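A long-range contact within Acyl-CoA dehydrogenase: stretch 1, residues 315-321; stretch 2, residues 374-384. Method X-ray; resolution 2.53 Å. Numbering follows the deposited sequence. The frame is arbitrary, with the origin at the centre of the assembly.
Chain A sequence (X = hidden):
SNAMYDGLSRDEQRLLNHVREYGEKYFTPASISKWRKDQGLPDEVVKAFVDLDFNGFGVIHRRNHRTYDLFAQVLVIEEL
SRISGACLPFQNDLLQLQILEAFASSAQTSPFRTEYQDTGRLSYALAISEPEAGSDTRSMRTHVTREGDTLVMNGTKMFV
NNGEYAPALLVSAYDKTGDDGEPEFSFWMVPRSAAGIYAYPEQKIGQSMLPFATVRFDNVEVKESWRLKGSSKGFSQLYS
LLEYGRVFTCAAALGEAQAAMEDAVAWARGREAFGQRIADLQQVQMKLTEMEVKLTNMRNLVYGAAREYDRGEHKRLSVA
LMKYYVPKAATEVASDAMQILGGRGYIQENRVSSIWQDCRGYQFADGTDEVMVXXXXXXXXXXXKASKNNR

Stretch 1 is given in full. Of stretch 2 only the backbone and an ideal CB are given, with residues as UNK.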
# COMPACT_ATOMS: atom_id res chain seq x y z
N LYS A 315 9.93 -22.68 15.18
CA LYS A 315 9.38 -21.62 16.02
C LYS A 315 8.01 -21.27 15.49
O LYS A 315 7.83 -21.10 14.28
CB LYS A 315 10.28 -20.38 16.01
CG LYS A 315 11.74 -20.63 16.29
CD LYS A 315 12.56 -19.36 16.19
CE LYS A 315 14.02 -19.61 16.60
NZ LYS A 315 14.10 -20.38 17.88
N ARG A 316 7.03 -21.16 16.39
CA ARG A 316 5.68 -20.78 16.01
C ARG A 316 5.63 -19.48 15.21
O ARG A 316 4.83 -19.33 14.29
CB ARG A 316 4.81 -20.64 17.26
CG ARG A 316 4.61 -21.94 18.02
CD ARG A 316 3.14 -22.17 18.35
NE ARG A 316 2.56 -21.13 19.21
CZ ARG A 316 1.40 -20.51 18.97
NH1 ARG A 316 0.69 -20.82 17.88
NH2 ARG A 316 0.96 -19.58 19.81
N LEU A 317 6.50 -18.53 15.57
CA LEU A 317 6.49 -17.20 14.98
C LEU A 317 6.84 -17.23 13.50
O LEU A 317 6.28 -16.45 12.73
CB LEU A 317 7.46 -16.30 15.69
CG LEU A 317 7.44 -14.85 15.21
CD1 LEU A 317 6.01 -14.30 15.30
CD2 LEU A 317 8.37 -14.07 16.10
N SER A 318 7.76 -18.10 13.11
CA SER A 318 8.12 -18.24 11.70
C SER A 318 6.88 -18.58 10.87
O SER A 318 6.65 -17.97 9.83
CB SER A 318 9.16 -19.34 11.49
OG SER A 318 10.39 -19.03 12.11
N VAL A 319 6.11 -19.55 11.34
CA VAL A 319 4.92 -20.01 10.63
C VAL A 319 3.84 -18.92 10.62
O VAL A 319 3.14 -18.73 9.63
CB VAL A 319 4.39 -21.30 11.26
CG1 VAL A 319 2.96 -21.61 10.79
CG2 VAL A 319 5.35 -22.46 10.96
N ALA A 320 3.73 -18.18 11.71
CA ALA A 320 2.77 -17.10 11.77
C ALA A 320 3.13 -15.95 10.80
O ALA A 320 2.26 -15.38 10.15
CB ALA A 320 2.65 -16.58 13.21
N LEU A 321 4.41 -15.61 10.71
CA LEU A 321 4.83 -14.50 9.86
C LEU A 321 4.67 -14.88 8.39
O LEU A 321 4.16 -14.11 7.60
CB LEU A 321 6.28 -14.08 10.16
CG LEU A 321 6.53 -13.47 11.54
CD1 LEU A 321 8.00 -13.10 11.70
CD2 LEU A 321 5.64 -12.25 11.79
N UNK A 374 -2.80 -12.07 16.08
CA UNK A 374 -3.08 -12.41 17.47
C UNK A 374 -2.08 -13.46 18.00
O UNK A 374 -1.66 -13.41 19.14
CB UNK A 374 -4.51 -12.93 17.60
N UNK A 375 -1.69 -14.39 17.15
CA UNK A 375 -0.70 -15.41 17.48
C UNK A 375 0.72 -14.84 17.56
O UNK A 375 1.51 -15.22 18.41
CB UNK A 375 -0.75 -16.53 16.44
N UNK A 376 1.04 -13.92 16.66
CA UNK A 376 2.42 -13.47 16.47
C UNK A 376 2.88 -12.40 17.46
O UNK A 376 4.05 -12.39 17.86
CB UNK A 376 2.58 -12.93 15.05
N UNK A 377 2.00 -11.48 17.84
CA UNK A 377 2.43 -10.33 18.63
C UNK A 377 3.03 -10.73 19.99
O UNK A 377 4.08 -10.20 20.36
CB UNK A 377 1.24 -9.39 18.85
N UNK A 378 2.40 -11.68 20.73
CA UNK A 378 3.06 -12.07 21.98
C UNK A 378 4.40 -12.78 21.77
O UNK A 378 5.32 -12.59 22.56
CB UNK A 378 2.13 -12.98 22.79
N UNK A 379 4.50 -13.58 20.71
CA UNK A 379 5.77 -14.24 20.38
C UNK A 379 6.86 -13.23 20.03
O UNK A 379 8.05 -13.46 20.31
CB UNK A 379 5.57 -15.21 19.21
N UNK A 380 6.46 -12.13 19.41
CA UNK A 380 7.38 -11.05 19.08
C UNK A 380 7.88 -10.36 20.37
O UNK A 380 9.08 -10.14 20.53
CB UNK A 380 6.70 -10.04 18.16
N UNK A 381 6.96 -10.07 21.29
CA UNK A 381 7.31 -9.50 22.59
C UNK A 381 8.26 -10.40 23.33
O UNK A 381 9.28 -9.96 23.84
CB UNK A 381 6.06 -9.26 23.43
N UNK A 382 7.90 -11.67 23.36
CA UNK A 382 8.72 -12.71 23.95
C UNK A 382 10.11 -12.72 23.31
O UNK A 382 11.12 -12.82 23.99
CB UNK A 382 8.05 -14.07 23.79
N UNK A 383 10.16 -12.57 21.99
CA UNK A 383 11.44 -12.68 21.28
C UNK A 383 12.38 -11.52 21.61
O UNK A 383 13.60 -11.69 21.70
CB UNK A 383 11.20 -12.73 19.77
N UNK A 384 11.81 -10.34 21.81
CA UNK A 384 12.62 -9.17 22.08
C UNK A 384 12.92 -8.99 23.56
O UNK A 384 13.83 -8.26 23.92
CB UNK A 384 11.92 -7.92 21.54

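Two helices cross here at 137° between their N-to-C directions, with axes 9.1 Å apart at closest approach, near enough for small side chains to matter where the backbones come closest. Position 374 finds nothing of stretch 1 near its CB, so this contact sets no preference; it is V374.

At 375 the CA-to-CB bond points toward stretch 1, and the ideal CB lies 4.7 Å from A320 CB and 4.7 Å from R316 NH1. That leaves room for a medium or large aliphatic chain, or an acid answering the guanidinium. The deposited residue is I375, the apolar choice: its CG2 lies 4.0 Å from A320 CB and 3.7 Å from R316 NH1, an approach oblique to the guanidinium plane.

Position 376 is the tightest. Its CA is 5.7 Å from the CA of L317, and its ideal CB already lies 3.7 Å from L317 CD1 and 4.1 Å from A320 CB. With contact made at CB, a small residue is the natural reading, alanine first, glycine or serine possible. It is A376, whose CB packs against both L317 CD1 and A320 CB.

The CB of 377 points away, and stretch 1 leaves the choice free; it is A377. At 378, also out of reach, the backbone N has no bond to the preceding turn and the helix kinks. With phi at -66°, proline is admissible, and P378 is found.

Position 379 points toward stretch 1, its ideal CB 4.0 Å from L317 CD1, with the aliphatic base of R316 farther along. Leucine, isoleucine or methionine could cover both. L379 does so: its CB lies 4.1 Å from L317 CD1, while its CD1 reaches 3.7 Å from R316 CB and covers one face of the guanidinium.

The CB of 380 points sideways, 4.8 Å from L317 CD2, so a flexible or branched apolar chain could turn back to meet that methyl. I380 brings its CG1 to 3.9 Å from L317 CD2.

Positions 381 and 382 lie beyond reach and could carry many residues; they hold L381 and E382.

At 383 the CB points toward stretch 1 again, 4.8 Å from L317 CD2. An apolar chain would suit, as would a long polar one laid past the leucine. Q383 takes the second course: its OE1 is 3.4 Å from L317 CD2, a packing contact, while its NE2 is hydrogen-bonded elsewhere in the structure. L317 is thus a knob seated among A376, L379, I380 and Q383.

Position 384 is out of reach and unconstrained here; it is Y384.

Stretch 2, residues 374-384: VIAAPLILEQY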
# COMPACT_ATOMS: atom_id res chain seq x y z
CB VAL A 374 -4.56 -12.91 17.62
CG1 VAL A 374 -4.80 -13.55 18.94
CG2 VAL A 374 -5.51 -11.74 17.44
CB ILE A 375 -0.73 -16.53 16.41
CG1 ILE A 375 -2.03 -17.33 16.50
CG2 ILE A 375 0.51 -17.44 16.49
CD1 ILE A 375 -2.22 -18.24 15.29
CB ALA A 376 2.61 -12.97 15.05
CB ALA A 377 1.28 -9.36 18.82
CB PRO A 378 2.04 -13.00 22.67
CG PRO A 378 1.04 -13.34 21.63
CD PRO A 378 1.02 -12.21 20.66
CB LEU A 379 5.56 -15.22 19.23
CG LEU A 379 4.50 -16.28 19.56
CD1 LEU A 379 4.21 -17.12 18.36
CD2 LEU A 379 4.98 -17.15 20.72
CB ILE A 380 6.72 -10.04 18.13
CG1 ILE A 380 6.55 -10.67 16.74
CG2 ILE A 380 7.54 -8.75 18.03
CD1 ILE A 380 5.73 -9.83 15.78
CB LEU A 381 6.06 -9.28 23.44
CG LEU A 381 5.17 -8.09 23.09
CD1 LEU A 381 4.58 -7.51 24.35
CD2 LEU A 381 5.92 -7.02 22.35
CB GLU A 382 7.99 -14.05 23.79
CG GLU A 382 8.55 -15.29 24.48
CD GLU A 382 7.73 -16.55 24.09
OE1 GLU A 382 8.21 -17.37 23.28
OE2 GLU A 382 6.58 -16.70 24.58
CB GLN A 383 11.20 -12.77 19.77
CG GLN A 383 12.44 -12.55 18.93
CD GLN A 383 12.17 -12.65 17.44
OE1 GLN A 383 11.59 -13.64 16.97
NE2 GLN A 383 12.59 -11.64 16.69
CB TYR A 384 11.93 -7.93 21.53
CG TYR A 384 12.09 -7.82 20.04
CD1 TYR A 384 13.26 -7.33 19.50
CD2 TYR A 384 11.10 -8.26 19.19
CE1 TYR A 384 13.42 -7.26 18.13
CE2 TYR A 384 11.25 -8.19 17.82
CZ TYR A 384 12.41 -7.70 17.30
OH TYR A 384 12.56 -7.62 15.96
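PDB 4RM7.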